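Long-range contacts in acetylxylan esterase A (Aspergillus awamori, PDB 5X6S), which removes acetyl side groups from the backbone of xylan, as a secreted serine esterase of carbohydrate esterase family 1 with an alpha/beta-hydrolase fold: residues V113-M123 with L135-V145; S190-H198 with Y210-F221. One frame throughout, in Å; residues are numbered along the deposited sequence.

Interaction 1 of 2, residues V113-M123 with L135-V145; sequences VFVTGSSSGAM and LFAAATVYSGV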
loop_
_atom_site.group_PDB
_atom_site.type_symbol
_atom_site.label_atom_id
_atom_site.label_comp_id
_atom_site.label_asym_id
_atom_site.label_seq_id
_atom_site.Cartn_x
_atom_site.Cartn_y
_atom_site.Cartn_z
ATOM N N VAL A 113 8.023 3.262 -1.578
ATOM C CA VAL A 113 7.748 4.688 -1.730
ATOM C C VAL A 113 7.937 5.360 -0.370
ATOM O O VAL A 113 7.410 4.882 0.665
ATOM C CB VAL A 113 6.327 4.957 -2.339
ATOM C CG1 VAL A 113 6.075 6.446 -2.546
ATOM C CG2 VAL A 113 6.108 4.178 -3.620
ATOM N N PHE A 114 8.716 6.438 -0.357
ATOM C CA PHE A 114 9.184 7.056 0.880
ATOM C C PHE A 114 8.942 8.545 0.779
ATOM O O PHE A 114 8.918 9.056 -0.315
ATOM C CB PHE A 114 10.687 6.727 1.068
ATOM C CG PHE A 114 10.943 5.251 1.057
ATOM C CD1 PHE A 114 10.691 4.480 2.206
ATOM C CD2 PHE A 114 11.401 4.618 -0.090
ATOM C CE1 PHE A 114 10.844 3.086 2.176
ATOM C CE2 PHE A 114 11.580 3.218 -0.112
ATOM C CZ PHE A 114 11.289 2.460 1.037
ATOM N N VAL A 115 8.814 9.229 1.903
ATOM C CA VAL A 115 8.565 10.654 1.907
ATOM C C VAL A 115 9.423 11.308 2.973
ATOM O O VAL A 115 9.600 10.728 4.063
ATOM C CB VAL A 115 7.038 10.994 2.038
ATOM C CG1 VAL A 115 6.393 10.387 3.264
ATOM C CG2 VAL A 115 6.764 12.502 1.900
ATOM N N THR A 116 9.980 12.482 2.657
ATOM C CA THR A 116 10.890 13.192 3.561
ATOM C C THR A 116 10.847 14.673 3.197
ATOM O O THR A 116 10.427 15.045 2.081
ATOM C CB THR A 116 12.330 12.611 3.493
ATOM O OG1 THR A 116 13.185 13.334 4.350
ATOM C CG2 THR A 116 12.912 12.660 2.028
ATOM N N GLY A 117 11.231 15.522 4.137
ATOM C CA GLY A 117 11.125 16.941 3.967
ATOM C C GLY A 117 11.779 17.682 5.103
ATOM O O GLY A 117 12.049 17.076 6.142
ATOM N N SER A 118 12.078 18.968 4.887
ATOM C CA SER A 118 12.676 19.814 5.889
ATOM C C SER A 118 11.739 21.005 6.194
ATOM O O SER A 118 11.129 21.548 5.316
ATOM C CB SER A 118 14.076 20.314 5.436
ATOM O OG SER A 118 14.938 19.205 5.301
ATOM N N SER A 119 11.679 21.397 7.463
ATOM C CA SER A 119 10.924 22.551 7.941
ATOM C C SER A 119 9.441 22.449 7.497
ATOM O O SER A 119 8.821 21.479 7.841
ATOM C CB SER A 119 11.647 23.839 7.522
ATOM O OG SER A 119 11.068 24.994 8.109
ATOM N N SER A 120 8.913 23.395 6.728
ATOM C CA SER A 120 7.566 23.287 6.154
ATOM C C SER A 120 7.351 21.934 5.468
ATOM O O SER A 120 6.303 21.298 5.614
ATOM C CB SER A 120 7.280 24.439 5.197
ATOM O OG SER A 120 5.866 24.513 4.858
ATOM N N GLY A 121 8.376 21.456 4.802
ATOM C CA GLY A 121 8.292 20.153 4.119
ATOM C C GLY A 121 8.291 19.002 5.079
ATOM O O GLY A 121 7.695 17.956 4.787
ATOM N N ALA A 122 8.936 19.183 6.243
ATOM C CA ALA A 122 8.835 18.155 7.295
ATOM C C ALA A 122 7.444 18.156 7.936
ATOM O O ALA A 122 6.932 17.074 8.294
ATOM C CB ALA A 122 9.909 18.326 8.332
ATOM N N MET A 123 6.861 19.336 8.104
ATOM C CA MET A 123 5.455 19.416 8.547
ATOM C C MET A 123 4.546 18.634 7.562
ATOM O O MET A 123 3.690 17.839 7.961
ATOM C CB MET A 123 4.980 20.826 8.612
ATOM C CG MET A 123 5.793 21.756 9.518
ATOM S SD MET A 123 4.976 23.333 9.561
ATOM C CE MET A 123 6.328 24.454 9.877
ATOM N N LEU A 135 0.234 5.011 0.924
ATOM C CA LEU A 135 1.233 5.172 -0.118
ATOM C C LEU A 135 2.701 4.920 0.326
ATOM O O LEU A 135 3.556 4.608 -0.510
ATOM C CB LEU A 135 1.121 6.575 -0.735
ATOM C CG LEU A 135 -0.158 6.862 -1.496
ATOM C CD1 LEU A 135 -0.136 8.313 -1.994
ATOM C CD2 LEU A 135 -0.409 5.884 -2.641
ATOM N N PHE A 136 2.976 5.037 1.631
ATOM C CA PHE A 136 4.340 5.228 2.125
ATOM C C PHE A 136 4.804 4.108 3.055
ATOM O O PHE A 136 4.123 3.800 4.031
ATOM C CB PHE A 136 4.486 6.566 2.811
ATOM C CG PHE A 136 4.154 7.731 1.925
ATOM C CD1 PHE A 136 4.977 8.050 0.844
ATOM C CD2 PHE A 136 2.976 8.447 2.127
ATOM C CE1 PHE A 136 4.647 9.075 -0.012
ATOM C CE2 PHE A 136 2.617 9.459 1.278
ATOM C CZ PHE A 136 3.453 9.801 0.203
ATOM N N ALA A 137 5.969 3.513 2.717
ATOM C CA ALA A 137 6.619 2.474 3.500
ATOM C C ALA A 137 7.321 3.049 4.708
ATOM O O ALA A 137 7.375 2.422 5.769
ATOM C CB ALA A 137 7.615 1.731 2.625
ATOM N N ALA A 138 7.855 4.272 4.572
ATOM C CA ALA A 138 8.610 4.957 5.653
ATOM C C ALA A 138 8.741 6.393 5.302
ATOM O O ALA A 138 8.602 6.761 4.098
ATOM C CB ALA A 138 10.004 4.337 5.860
ATOM N N ALA A 139 9.004 7.214 6.312
ATOM C CA ALA A 139 9.122 8.655 6.194
ATOM C C ALA A 139 10.212 9.137 7.094
ATOM O O ALA A 139 10.373 8.569 8.210
ATOM C CB ALA A 139 7.853 9.344 6.609
ATOM N N THR A 140 10.914 10.200 6.673
ATOM C CA THR A 140 11.961 10.850 7.515
ATOM C C THR A 140 11.618 12.314 7.622
ATOM O O THR A 140 11.470 13.004 6.595
ATOM C CB THR A 140 13.417 10.593 6.963
ATOM O OG1 THR A 140 13.723 9.187 7.005
ATOM C CG2 THR A 140 14.492 11.345 7.787
ATOM N N VAL A 141 11.523 12.822 8.837
ATOM C CA VAL A 141 11.108 14.174 9.142
ATOM C C VAL A 141 12.310 14.959 9.674
ATOM O O VAL A 141 12.884 14.592 10.739
ATOM C CB VAL A 141 9.931 14.178 10.168
ATOM C CG1 VAL A 141 9.478 15.547 10.560
ATOM C CG2 VAL A 141 8.742 13.356 9.640
ATOM N N TYR A 142 12.727 15.971 8.918
ATOM C CA TYR A 142 13.807 16.903 9.331
ATOM C C TYR A 142 13.241 18.226 9.886
ATOM O O TYR A 142 12.974 19.187 9.143
ATOM C CB TYR A 142 14.830 17.167 8.198
ATOM C CG TYR A 142 15.695 15.997 7.906
ATOM C CD1 TYR A 142 16.753 15.657 8.772
ATOM C CD2 TYR A 142 15.478 15.184 6.791
ATOM C CE1 TYR A 142 17.532 14.553 8.539
ATOM C CE2 TYR A 142 16.303 14.046 6.547
ATOM C CZ TYR A 142 17.331 13.769 7.418
ATOM O OH TYR A 142 18.154 12.709 7.238
ATOM N N SER A 143 13.057 18.281 11.221
ATOM C CA SER A 143 12.635 19.550 11.879
ATOM C C SER A 143 11.279 20.051 11.411
ATOM O O SER A 143 11.172 21.062 10.697
ATOM C CB SER A 143 13.688 20.648 11.694
ATOM O OG SER A 143 14.998 20.176 12.026
ATOM N N GLY A 144 10.234 19.323 11.775
ATOM C CA GLY A 144 8.878 19.714 11.442
ATOM C C GLY A 144 8.023 19.905 12.707
ATOM O O GLY A 144 8.546 20.145 13.805
ATOM N N VAL A 145 6.716 19.780 12.538
ATOM C CA VAL A 145 5.747 19.750 13.655
ATOM C C VAL A 145 4.808 18.595 13.377
ATOM O O VAL A 145 4.739 18.120 12.244
ATOM C CB VAL A 145 4.963 21.064 13.851
ATOM C CG1 VAL A 145 5.900 22.249 13.985
ATOM C CG2 VAL A 145 3.949 21.297 12.743
HETATM O O HOH W 1 5.503 2.210 -0.250
#
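Val115, Thr116 and Ser118 pair with Ala139, Thr140 and Tyr142 as neighbouring parallel strands, 113-118 beside 138-142, whose axes run 5° apart and approach to 4.7 Å. Thr140 N donates to Val115 O at 3.0 Å, and Tyr142 N to Gly117 O at 3.1 Å. Thr116 adds a side-chain bond: a chi1 of 179° swings OG1 away from the main-chain nitrogen, and the hydroxyl donates to Thr140 O at 2.8 Å, approaching from above the carbonyl plane. On the other face of the sheet, Val115 CG1 sits 3.8 Å from the centroid of the Phe136 ring, a CH-pi contact over one face, while Leu135 CB lies over the opposite face, so the ring is sandwiched. Just beyond strand 113-118, Ser119 N donates to Tyr142 O at 3.1 Å, and Ala122 CB packs 3.6 Å from Val141 CG1. This is a right-handed beta-alpha-beta unit whose turn, Gly117 to Gly121, fits the GxSxG nucleophile elbow of alpha/beta-hydrolases. Ser119, the probable nucleophile, has a positive phi (54°). The bond from its backbone N to Tyr142 O probably helps to hold the elbow against strand 138-142, in a geometry where OG is hydrogen-bonded to His259.

Interaction 2 of 2, residues S190-H198 with Y210-F221; sequences SRPRMQIYH and YYETCKQWAGVF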
loop_
_atom_site.group_PDB
_atom_site.type_symbol
_atom_site.label_atom_id
_atom_site.label_comp_id
_atom_site.label_asym_id
_atom_site.label_seq_id
_atom_site.Cartn_x
_atom_site.Cartn_y
_atom_site.Cartn_z
ATOM N N SER A 190 -1.748 -0.352 6.592
ATOM C CA SER A 190 -0.339 -0.014 6.594
ATOM C C SER A 190 -0.137 1.471 6.820
ATOM O O SER A 190 -0.854 2.287 6.219
ATOM C CB SER A 190 0.152 -0.382 5.199
ATOM O OG SER A 190 1.519 -0.181 5.073
ATOM N N ARG A 191 0.847 1.840 7.640
ATOM C CA ARG A 191 1.288 3.247 7.739
ATOM C C ARG A 191 2.832 3.321 7.622
ATOM O O ARG A 191 3.513 2.327 7.942
ATOM C CB ARG A 191 0.855 3.836 9.062
ATOM C CG ARG A 191 -0.630 3.651 9.421
ATOM C CD ARG A 191 -0.920 4.209 10.824
ATOM N NE ARG A 191 -2.355 4.212 11.084
ATOM C CZ ARG A 191 -3.172 5.232 10.855
ATOM N NH1 ARG A 191 -2.701 6.365 10.394
ATOM N NH2 ARG A 191 -4.491 5.106 11.083
ATOM N N PRO A 192 3.382 4.457 7.182
ATOM C CA PRO A 192 4.863 4.463 7.091
ATOM C C PRO A 192 5.564 4.381 8.459
ATOM O O PRO A 192 5.104 5.021 9.428
ATOM C CB PRO A 192 5.176 5.815 6.424
ATOM C CG PRO A 192 3.960 6.674 6.697
ATOM C CD PRO A 192 2.795 5.725 6.719
ATOM N N ARG A 193 6.684 3.668 8.493
ATOM C CA ARG A 193 7.617 3.725 9.630
ATOM C C ARG A 193 8.172 5.162 9.692
ATOM O O ARG A 193 8.670 5.668 8.685
ATOM C CB ARG A 193 8.726 2.723 9.431
ATOM C CG ARG A 193 8.286 1.293 9.296
ATOM C CD ARG A 193 9.504 0.367 9.043
ATOM N NE ARG A 193 10.029 0.434 7.660
ATOM C CZ ARG A 193 11.110 1.123 7.292
ATOM N NH1 ARG A 193 11.792 1.805 8.178
ATOM N NH2 ARG A 193 11.496 1.134 6.018
ATOM N N MET A 194 8.065 5.822 10.852
ATOM C CA MET A 194 8.419 7.204 11.023
ATOM C C MET A 194 9.786 7.396 11.688
ATOM O O MET A 194 10.065 6.796 12.719
ATOM C CB MET A 194 7.377 7.941 11.847
ATOM C CG MET A 194 5.951 7.868 11.354
ATOM S SD MET A 194 5.779 8.492 9.633
ATOM C CE MET A 194 6.157 10.185 9.887
ATOM N N GLN A 195 10.600 8.278 11.116
ATOM C CA GLN A 195 11.878 8.696 11.691
ATOM C C GLN A 195 11.875 10.189 11.784
ATOM O O GLN A 195 11.743 10.899 10.756
ATOM C CB GLN A 195 13.031 8.228 10.800
ATOM C CG GLN A 195 14.397 8.605 11.287
ATOM C CD GLN A 195 15.475 8.118 10.320
ATOM O OE1 GLN A 195 15.543 8.568 9.153
ATOM N NE2 GLN A 195 16.289 7.170 10.771
ATOM N N ILE A 196 12.014 10.699 13.013
ATOM C CA ILE A 196 11.827 12.118 13.342
ATOM C C ILE A 196 13.135 12.739 13.864
ATOM O O ILE A 196 13.607 12.365 14.950
ATOM C CB ILE A 196 10.720 12.287 14.421
ATOM C CG1 ILE A 196 9.488 11.452 14.076
ATOM C CG2 ILE A 196 10.429 13.770 14.734
ATOM C CD1 ILE A 196 8.793 11.784 12.746
ATOM N N TYR A 197 13.711 13.691 13.120
ATOM C CA TYR A 197 14.875 14.451 13.557
ATOM C C TYR A 197 14.457 15.831 14.052
ATOM O O TYR A 197 13.564 16.460 13.500
ATOM C CB TYR A 197 15.845 14.703 12.402
ATOM C CG TYR A 197 16.635 13.524 11.871
ATOM C CD1 TYR A 197 16.104 12.644 10.902
ATOM C CD2 TYR A 197 17.950 13.321 12.279
ATOM C CE1 TYR A 197 16.883 11.594 10.378
ATOM C CE2 TYR A 197 18.736 12.289 11.733
ATOM C CZ TYR A 197 18.209 11.432 10.794
ATOM O OH TYR A 197 19.022 10.436 10.285
ATOM N N HIS A 198 15.170 16.364 15.035
ATOM C CA HIS A 198 14.945 17.735 15.481
ATOM C C HIS A 198 16.204 18.198 16.221
ATOM O O HIS A 198 16.900 17.386 16.816
ATOM C CB HIS A 198 13.720 17.851 16.395
ATOM C CG HIS A 198 12.955 19.131 16.243
ATOM N ND1 HIS A 198 11.752 19.192 15.581
ATOM C CD2 HIS A 198 13.247 20.410 16.598
ATOM C CE1 HIS A 198 11.335 20.440 15.516
ATOM N NE2 HIS A 198 12.214 21.200 16.152
ATOM N N TYR A 210 9.387 18.290 18.669
ATOM C CA TYR A 210 9.938 16.970 18.509
ATOM C C TYR A 210 9.212 16.002 19.392
ATOM O O TYR A 210 8.869 14.884 18.986
ATOM C CB TYR A 210 11.457 16.957 18.841
ATOM C CG TYR A 210 12.070 15.594 19.003
ATOM C CD1 TYR A 210 12.451 14.836 17.906
ATOM C CD2 TYR A 210 12.336 15.070 20.274
ATOM C CE1 TYR A 210 13.010 13.599 18.056
ATOM C CE2 TYR A 210 12.920 13.834 20.434
ATOM C CZ TYR A 210 13.256 13.094 19.334
ATOM O OH TYR A 210 13.839 11.840 19.474
ATOM N N TYR A 211 9.001 16.390 20.645
ATOM C CA TYR A 211 8.397 15.436 21.592
ATOM C C TYR A 211 6.927 15.209 21.254
ATOM O O TYR A 211 6.442 14.102 21.362
ATOM C CB TYR A 211 8.584 15.929 23.044
ATOM C CG TYR A 211 10.064 15.950 23.408
ATOM C CD1 TYR A 211 10.755 14.784 23.667
ATOM C CD2 TYR A 211 10.781 17.153 23.370
ATOM C CE1 TYR A 211 12.128 14.821 23.985
ATOM C CE2 TYR A 211 12.136 17.183 23.647
ATOM C CZ TYR A 211 12.799 16.018 23.938
ATOM O OH TYR A 211 14.157 16.051 24.194
ATOM N N GLU A 212 6.250 16.272 20.839
ATOM C CA GLU A 212 4.821 16.179 20.414
ATOM C C GLU A 212 4.649 15.250 19.221
ATOM O O GLU A 212 3.703 14.515 19.137
ATOM C CB GLU A 212 4.271 17.549 20.112
ATOM C CG GLU A 212 4.275 18.471 21.333
ATOM C CD GLU A 212 3.698 17.774 22.583
ATOM O OE1 GLU A 212 2.473 17.479 22.619
ATOM O OE2 GLU A 212 4.494 17.496 23.512
ATOM N N THR A 213 5.611 15.253 18.317
ATOM C CA THR A 213 5.585 14.351 17.147
ATOM C C THR A 213 5.838 12.905 17.529
ATOM O O THR A 213 5.182 11.985 17.017
ATOM C CB THR A 213 6.608 14.824 16.068
ATOM O OG1 THR A 213 6.330 16.188 15.681
ATOM C CG2 THR A 213 6.553 13.928 14.867
ATOM N N CYS A 214 6.811 12.665 18.420
ATOM C CA CYS A 214 7.095 11.323 18.858
ATOM C C CYS A 214 5.915 10.755 19.658
ATOM O O CYS A 214 5.583 9.583 19.507
ATOM C CB CYS A 214 8.383 11.317 19.692
ATOM S SG CYS A 214 9.901 11.545 18.679
ATOM N N LYS A 215 5.295 11.596 20.475
ATOM C CA LYS A 215 4.022 11.258 21.151
ATOM C C LYS A 215 2.984 10.827 20.131
ATOM O O LYS A 215 2.396 9.728 20.254
ATOM C CB LYS A 215 3.488 12.465 21.907
ATOM C CG LYS A 215 4.186 12.790 23.242
ATOM C CD LYS A 215 3.706 14.130 23.719
ATOM C CE LYS A 215 4.141 14.479 25.114
ATOM N NZ LYS A 215 3.575 15.829 25.447
ATOM N N GLN A 216 2.760 11.676 19.129
ATOM C CA GLN A 216 1.756 11.390 18.075
ATOM C C GLN A 216 1.927 10.005 17.485
ATOM O O GLN A 216 0.991 9.176 17.526
ATOM C CB GLN A 216 1.821 12.429 16.989
ATOM C CG GLN A 216 0.856 12.154 15.843
ATOM C CD GLN A 216 0.666 13.395 14.978
ATOM O OE1 GLN A 216 1.589 13.835 14.312
ATOM N NE2 GLN A 216 -0.515 13.988 15.036
ATOM N N TRP A 217 3.134 9.696 16.993
ATOM C CA TRP A 217 3.344 8.409 16.356
ATOM C C TRP A 217 3.351 7.231 17.295
ATOM O O TRP A 217 2.879 6.158 16.925
ATOM C CB TRP A 217 4.558 8.414 15.405
ATOM C CG TRP A 217 4.391 9.448 14.314
ATOM C CD1 TRP A 217 5.164 10.543 14.103
ATOM C CD2 TRP A 217 3.326 9.523 13.357
ATOM N NE1 TRP A 217 4.672 11.285 13.042
ATOM C CE2 TRP A 217 3.554 10.669 12.562
ATOM C CE3 TRP A 217 2.206 8.724 13.084
ATOM C CZ2 TRP A 217 2.704 11.041 11.511
ATOM C CZ3 TRP A 217 1.353 9.097 12.030
ATOM C CH2 TRP A 217 1.601 10.224 11.267
ATOM N N ALA A 218 3.859 7.432 18.509
ATOM C CA ALA A 218 3.728 6.444 19.583
ATOM C C ALA A 218 2.234 6.095 19.769
ATOM O O ALA A 218 1.884 4.947 19.762
ATOM C CB ALA A 218 4.327 6.977 20.883
ATOM N N GLY A 219 1.386 7.098 19.906
ATOM C CA GLY A 219 -0.065 6.859 20.106
ATOM C C GLY A 219 -0.621 6.105 18.904
ATOM O O GLY A 219 -1.344 5.093 19.057
ATOM N N VAL A 220 -0.243 6.557 17.692
ATOM C CA VAL A 220 -0.770 5.950 16.462
ATOM C C VAL A 220 -0.396 4.465 16.400
ATOM O O VAL A 220 -1.214 3.579 16.032
ATOM C CB VAL A 220 -0.292 6.750 15.220
ATOM C CG1 VAL A 220 -0.496 5.995 13.926
ATOM C CG2 VAL A 220 -1.021 8.078 15.156
ATOM N N PHE A 221 0.854 4.154 16.756
ATOM C CA PHE A 221 1.302 2.775 16.575
ATOM C C PHE A 221 1.057 1.891 17.813
ATOM O O PHE A 221 1.342 0.719 17.792
ATOM C CB PHE A 221 2.787 2.745 16.158
ATOM C CG PHE A 221 2.996 3.177 14.730
ATOM C CD1 PHE A 221 2.648 2.320 13.685
ATOM C CD2 PHE A 221 3.451 4.452 14.437
ATOM C CE1 PHE A 221 2.827 2.708 12.358
ATOM C CE2 PHE A 221 3.609 4.847 13.116
ATOM C CZ PHE A 221 3.317 3.979 12.104
#
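Met194 curls over one face of the Trp217 indole, touching it with CG and CE while SD lies above the same face. Bends at chi2 (-57°) and chi3 (-67°) bring the chain across the ring: CG stands 3.7 Å from the centroid of the five-membered ring as a CH-pi contact, and SD lies 4.5 Å from that of the six-membered ring, a Met-aromatic contact. The opposite indole face meets Gln216 OE1. Two residues on, on the same side, Ile196 sends CD1 to Thr213 CG2 at 3.8 Å and packs CG2 against Tyr210 CD1, while Ile196 O meets the edge of the Tyr210 ring near its plane. The His198 and Tyr210 side chains pass alongside each other, head to tail, their CB atoms 3.5 Å apart; the imidazole is anchored by a bond from NE2 to Leu205 O. At the other end, the extended Arg191 chain lays CD 3.6 Å from Val220 CG1, which also lies over one face of the guanidinium, and Phe221 CZ comes 3.4 Å from Pro192 O. The contact is thus mainly apolar. The axes of 193-198 and 210-221 run antiparallel at 170° and approach to 9.1 Å, placing helix 208-221 along one face of the central sheet. Helix 120-131 packs beside it, Ala129 touching both Met194 and Trp217, and strand 249-254 adds Leu249 against the same pair.

How the interactions relate
From the N terminus, interaction 1 comes first: the chain leaves strand 113-118, passes through helix 120-131 and returns as strand 138-142, closing a short beta-alpha-beta loop. Only after that loop is complete does interaction 2 open, when strand 193-199 is followed by helix 208-221, which folds back along it. The two contacts are in series, neither enclosing nor crossing the other, and their centres lie 11 Å apart. They meet in the sheet, where strands 138-142 and 193-199 are neighbours: Val141 N and O probably bond to Gln195 O and Tyr197 N. Together they tie three adjacent strands of the sheet, 113-118, 138-142 and 193-199, to helix 208-221 and the start of helix 120-131.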